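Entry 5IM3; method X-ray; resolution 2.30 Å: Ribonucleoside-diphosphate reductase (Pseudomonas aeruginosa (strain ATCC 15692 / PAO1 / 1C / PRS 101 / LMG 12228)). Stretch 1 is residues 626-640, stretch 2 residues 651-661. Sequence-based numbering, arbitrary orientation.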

# COMPACT_ATOMS: atom_id res chain seq x y z
N THR A 626 -16.31 -45.83 33.24
CA THR A 626 -15.28 -45.69 32.21
C THR A 626 -14.05 -44.96 32.76
O THR A 626 -12.92 -45.33 32.44
N VAL A 627 -14.26 -43.94 33.59
CA VAL A 627 -13.14 -43.20 34.15
C VAL A 627 -12.34 -44.09 35.09
O VAL A 627 -11.10 -44.08 35.08
N LYS A 628 -13.02 -44.87 35.93
CA LYS A 628 -12.32 -45.77 36.85
C LYS A 628 -11.39 -46.71 36.09
O LYS A 628 -10.24 -46.92 36.50
N THR A 629 -11.87 -47.29 34.99
CA THR A 629 -11.04 -48.21 34.22
C THR A 629 -9.98 -47.46 33.43
O THR A 629 -8.87 -47.98 33.25
N ALA A 630 -10.30 -46.26 32.95
CA ALA A 630 -9.32 -45.47 32.20
C ALA A 630 -8.11 -45.14 33.07
O ALA A 630 -6.96 -45.33 32.64
N VAL A 631 -8.34 -44.66 34.29
CA VAL A 631 -7.24 -44.29 35.17
C VAL A 631 -6.37 -45.50 35.47
O VAL A 631 -5.14 -45.41 35.50
N ARG A 632 -7.00 -46.66 35.70
CA ARG A 632 -6.22 -47.86 35.97
C ARG A 632 -5.33 -48.21 34.79
O ARG A 632 -4.14 -48.50 34.95
N MET A 633 -5.88 -48.18 33.57
CA MET A 633 -5.08 -48.45 32.39
C MET A 633 -3.92 -47.48 32.28
O MET A 633 -2.80 -47.87 31.92
N LEU A 634 -4.15 -46.20 32.58
CA LEU A 634 -3.07 -45.22 32.51
C LEU A 634 -2.02 -45.47 33.58
O LEU A 634 -0.82 -45.31 33.34
N ASP A 635 -2.45 -45.89 34.78
CA ASP A 635 -1.48 -46.21 35.81
C ASP A 635 -0.65 -47.42 35.41
O ASP A 635 0.55 -47.49 35.71
N ASN A 636 -1.27 -48.39 34.73
CA ASN A 636 -0.52 -49.54 34.23
C ASN A 636 0.53 -49.11 33.21
O ASN A 636 1.63 -49.67 33.17
N VAL A 637 0.20 -48.12 32.37
CA VAL A 637 1.14 -47.67 31.35
C VAL A 637 2.49 -47.34 31.97
O VAL A 637 3.55 -47.59 31.37
N ILE A 638 2.48 -46.78 33.18
CA ILE A 638 3.72 -46.36 33.83
C ILE A 638 4.65 -47.55 34.04
O ILE A 638 5.86 -47.47 33.81
N ASP A 639 4.09 -48.67 34.50
CA ASP A 639 4.91 -49.84 34.83
C ASP A 639 5.35 -50.61 33.59
O ASP A 639 6.45 -51.16 33.58
N ILE A 640 4.51 -50.66 32.56
CA ILE A 640 4.82 -51.45 31.38
C ILE A 640 5.77 -50.70 30.44
O ILE A 640 6.56 -51.32 29.72
N SER A 651 11.24 -40.20 37.02
CA SER A 651 10.12 -39.30 37.32
C SER A 651 8.79 -40.03 37.25
O SER A 651 7.88 -39.75 38.04
N ASN A 652 8.63 -40.95 36.30
CA ASN A 652 7.38 -41.68 36.19
C ASN A 652 7.15 -42.56 37.41
O ASN A 652 6.05 -42.59 37.97
N PHE A 653 8.19 -43.28 37.86
CA PHE A 653 8.06 -44.15 39.02
C PHE A 653 7.88 -43.35 40.31
O PHE A 653 7.17 -43.80 41.21
N LYS A 654 8.52 -42.19 40.41
CA LYS A 654 8.45 -41.40 41.64
C LYS A 654 7.07 -40.79 41.83
O LYS A 654 6.50 -40.84 42.92
N HIS A 655 6.52 -40.20 40.76
CA HIS A 655 5.34 -39.35 40.86
C HIS A 655 4.11 -39.91 40.19
O HIS A 655 2.99 -39.50 40.52
N ARG A 656 4.27 -40.83 39.24
CA ARG A 656 3.16 -41.50 38.57
C ARG A 656 2.09 -40.52 38.07
O ARG A 656 0.91 -40.67 38.41
N PRO A 657 2.46 -39.53 37.27
CA PRO A 657 1.43 -38.69 36.64
C PRO A 657 0.81 -39.38 35.45
O PRO A 657 1.45 -40.14 34.73
N VAL A 658 -0.48 -39.11 35.25
CA VAL A 658 -1.20 -39.53 34.06
C VAL A 658 -1.97 -38.32 33.54
O VAL A 658 -2.08 -37.29 34.20
N GLY A 659 -2.49 -38.46 32.32
CA GLY A 659 -3.26 -37.40 31.70
C GLY A 659 -4.50 -37.91 31.00
O GLY A 659 -4.45 -38.27 29.82
N LEU A 660 -5.62 -37.95 31.72
CA LEU A 660 -6.89 -38.38 31.16
C LEU A 660 -7.62 -37.17 30.58
O LEU A 660 -7.93 -36.23 31.31
N GLY A 661 -7.88 -37.20 29.27
CA GLY A 661 -8.55 -36.13 28.58
C GLY A 661 -9.94 -36.51 28.11
O GLY A 661 -10.53 -37.50 28.56

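The contact between these two stretches of the ribonucleoside-diphosphate reductase chain is a helix packed against a helix end, turn and strand, apolar along most of its length and joined near the C-terminal part of the first helix by an arginine that forms salt bridges with two of its aspartates. It illustrates a general principle: a helix meets its neighbour through residues spaced three or four apart, because that spacing returns side chains to the same face. Here Ala630, Leu634 and Ile638 form that stripe, each with its CA-to-CB bond directed toward the second stretch, while Lys628, Asn636 and Ile640 point away. The strand, residues 659-661, runs at 145° to the helix. Across the whole contact the order is reversed, as the nearest CA pairs show: Val631 lies by Leu660, Leu634 by Val658 and Ile638 by Asn652.

At the strand end, Leu660 (chi1 t, chi2 p) reaches into the helix surface. Its CD1 lies 3.7 Å from CB of Ala630, and its CD2 lies 3.9 Å from CG1 of Val627 and 4.2 Å from CG2 of Val631. Both valines are in the t rotamer and present themselves sideways. Glycines flank the leucine in sequence; Gly659 gives up a little surface through its backbone, with its C atom 4.1 Å from CD1 of Leu634.

Leu634, in the m, t conformation, spans the next step. Its CB packs 3.7 Å from CG1 of Val658, itself an m rotamer pointing toward the helix, and its CD1 sits 4.0 Å from CB of Leu660. One leucine thus touches two side chains that both face it, as expected where alternate residues of an extended segment point the same way.

Ile638 has the largest covered area of any residue in the contact. Its chi1 is m, but chi2, at -116°, lies between wells. CD1 reaches 3.4 Å from the carbonyl O of Pro657 and CG2 lies 3.9 Å from CB of Asn652. CG2 also meets CD1 of Phe653 at 4.1 Å, while the backbone O of Ile638 approaches the edge of that ring, 3.5 Å from CE1.

The polar part belongs to Arg656, the first residue beyond the helix to leave helical geometry, with phi at 48°. Its side chain (m, t, p, then chi4 of 90°) brings the guanidinium to the helix. NE donates to OD1 of Asp635 at 3.0 Å, and NH1 and NH2 donate to OD1 of Asp639 at 3.0 and 3.1 Å, making a salt bridge with each aspartate. NH2 adds weak hydrogen bonds to OD1 of Asp635 (3.3 Å) and to its backbone O (2.9 Å, with a strained angle of 117°). Asp635 (chi1 t) and Asp639 (chi1 m) leave the helix sideways, yet their ends come nearer to stretch 2. Between them in sequence, Ile638 covers one face of the guanidinium, its CB 3.5 Å from NH2, so the charged group is held by carboxylates at its edge and by hydrocarbon on a face.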

# COMPACT_ATOMS: atom_id res chain seq x y z
CB THR A 626 -15.84 -44.96 31.00
OG1 THR A 626 -16.35 -43.68 31.42
CG2 THR A 626 -16.97 -45.77 30.36
CB VAL A 627 -13.63 -41.93 34.86
CG1 VAL A 627 -12.49 -41.27 35.64
CG2 VAL A 627 -14.20 -40.95 33.86
CB LYS A 628 -13.33 -46.56 37.68
CG LYS A 628 -13.93 -45.80 38.84
CD LYS A 628 -14.82 -46.70 39.69
CE LYS A 628 -15.13 -46.09 41.04
NZ LYS A 628 -15.80 -47.06 41.94
CB THR A 629 -11.91 -49.05 33.28
OG1 THR A 629 -12.84 -49.81 34.06
CG2 THR A 629 -11.05 -50.00 32.46
CB ALA A 630 -9.97 -44.18 31.70
CB VAL A 631 -7.77 -43.63 36.45
CG1 VAL A 631 -6.64 -43.38 37.44
CG2 VAL A 631 -8.49 -42.33 36.13
CB ARG A 632 -7.15 -49.03 36.29
CG ARG A 632 -6.41 -50.28 36.75
CD ARG A 632 -7.35 -51.46 36.98
NE ARG A 632 -6.66 -52.59 37.58
CZ ARG A 632 -6.53 -52.78 38.89
NH1 ARG A 632 -7.04 -51.91 39.75
NH2 ARG A 632 -5.88 -53.85 39.35
CB MET A 633 -5.96 -48.38 31.14
CG MET A 633 -7.05 -49.43 31.11
SD MET A 633 -8.25 -49.18 29.79
CE MET A 633 -7.24 -49.39 28.33
CB LEU A 634 -3.64 -43.80 32.63
CG LEU A 634 -4.41 -43.28 31.41
CD1 LEU A 634 -4.96 -41.89 31.67
CD2 LEU A 634 -3.54 -43.28 30.16
CB ASP A 635 -2.19 -46.46 37.15
CG ASP A 635 -1.24 -46.35 38.33
OD1 ASP A 635 -0.52 -45.34 38.43
OD2 ASP A 635 -1.22 -47.27 39.17
CB ASN A 636 -1.48 -50.55 33.60
CG ASN A 636 -2.27 -51.33 34.63
OD1 ASN A 636 -2.36 -50.94 35.79
ND2 ASN A 636 -2.85 -52.45 34.20
CB VAL A 637 0.56 -46.46 30.59
CG1 VAL A 637 1.65 -45.70 29.85
CG2 VAL A 637 -0.51 -46.92 29.62
CB ILE A 638 3.40 -45.65 35.16
CG1 ILE A 638 2.35 -44.56 34.94
CG2 ILE A 638 4.69 -45.14 35.81
CD1 ILE A 638 2.80 -43.17 35.21
CB ASP A 639 4.13 -50.77 35.76
CG ASP A 639 3.71 -50.10 37.04
OD1 ASP A 639 4.44 -49.21 37.53
OD2 ASP A 639 2.64 -50.46 37.58
CB ILE A 640 3.53 -51.85 30.65
CG1 ILE A 640 2.51 -52.44 31.63
CG2 ILE A 640 3.83 -52.84 29.54
CD1 ILE A 640 3.06 -53.54 32.51
CB SER A 651 10.12 -38.13 36.35
OG SER A 651 9.68 -38.54 35.07
CB ASN A 652 7.36 -42.51 34.91
CG ASN A 652 6.31 -42.03 33.92
OD1 ASN A 652 5.77 -40.93 34.03
ND2 ASN A 652 6.03 -42.87 32.93
CB PHE A 653 9.28 -45.07 39.14
CG PHE A 653 9.31 -46.20 38.15
CD1 PHE A 653 8.40 -46.28 37.11
CD2 PHE A 653 10.25 -47.22 38.28
CE1 PHE A 653 8.43 -47.33 36.21
CE2 PHE A 653 10.29 -48.27 37.39
CZ PHE A 653 9.38 -48.33 36.35
CB LYS A 654 9.52 -40.30 41.62
CG LYS A 654 10.75 -40.57 42.48
CD LYS A 654 11.85 -39.56 42.16
CE LYS A 654 12.96 -39.58 43.18
NZ LYS A 654 12.58 -38.90 44.45
CB HIS A 655 5.64 -37.97 40.26
CG HIS A 655 6.96 -37.39 40.68
ND1 HIS A 655 7.28 -37.19 42.00
CD2 HIS A 655 8.03 -36.99 39.96
CE1 HIS A 655 8.50 -36.68 42.08
NE2 HIS A 655 8.98 -36.55 40.85
CB ARG A 656 2.54 -42.55 39.47
CG ARG A 656 3.54 -43.52 40.11
CD ARG A 656 2.82 -44.73 40.71
NE ARG A 656 2.20 -45.54 39.66
CZ ARG A 656 2.81 -46.54 39.03
NH1 ARG A 656 4.05 -46.88 39.35
NH2 ARG A 656 2.17 -47.21 38.08
CB PRO A 657 2.22 -37.45 36.21
CG PRO A 657 3.58 -37.97 35.92
CD PRO A 657 3.82 -39.09 36.91
CB VAL A 658 -2.16 -40.72 34.33
CG1 VAL A 658 -1.37 -41.92 34.86
CG2 VAL A 658 -3.26 -40.33 35.30
CB LEU A 660 -7.75 -39.06 32.22
CG LEU A 660 -9.13 -39.57 31.78
CD1 LEU A 660 -9.00 -40.72 30.80
CD2 LEU A 660 -9.97 -39.98 32.98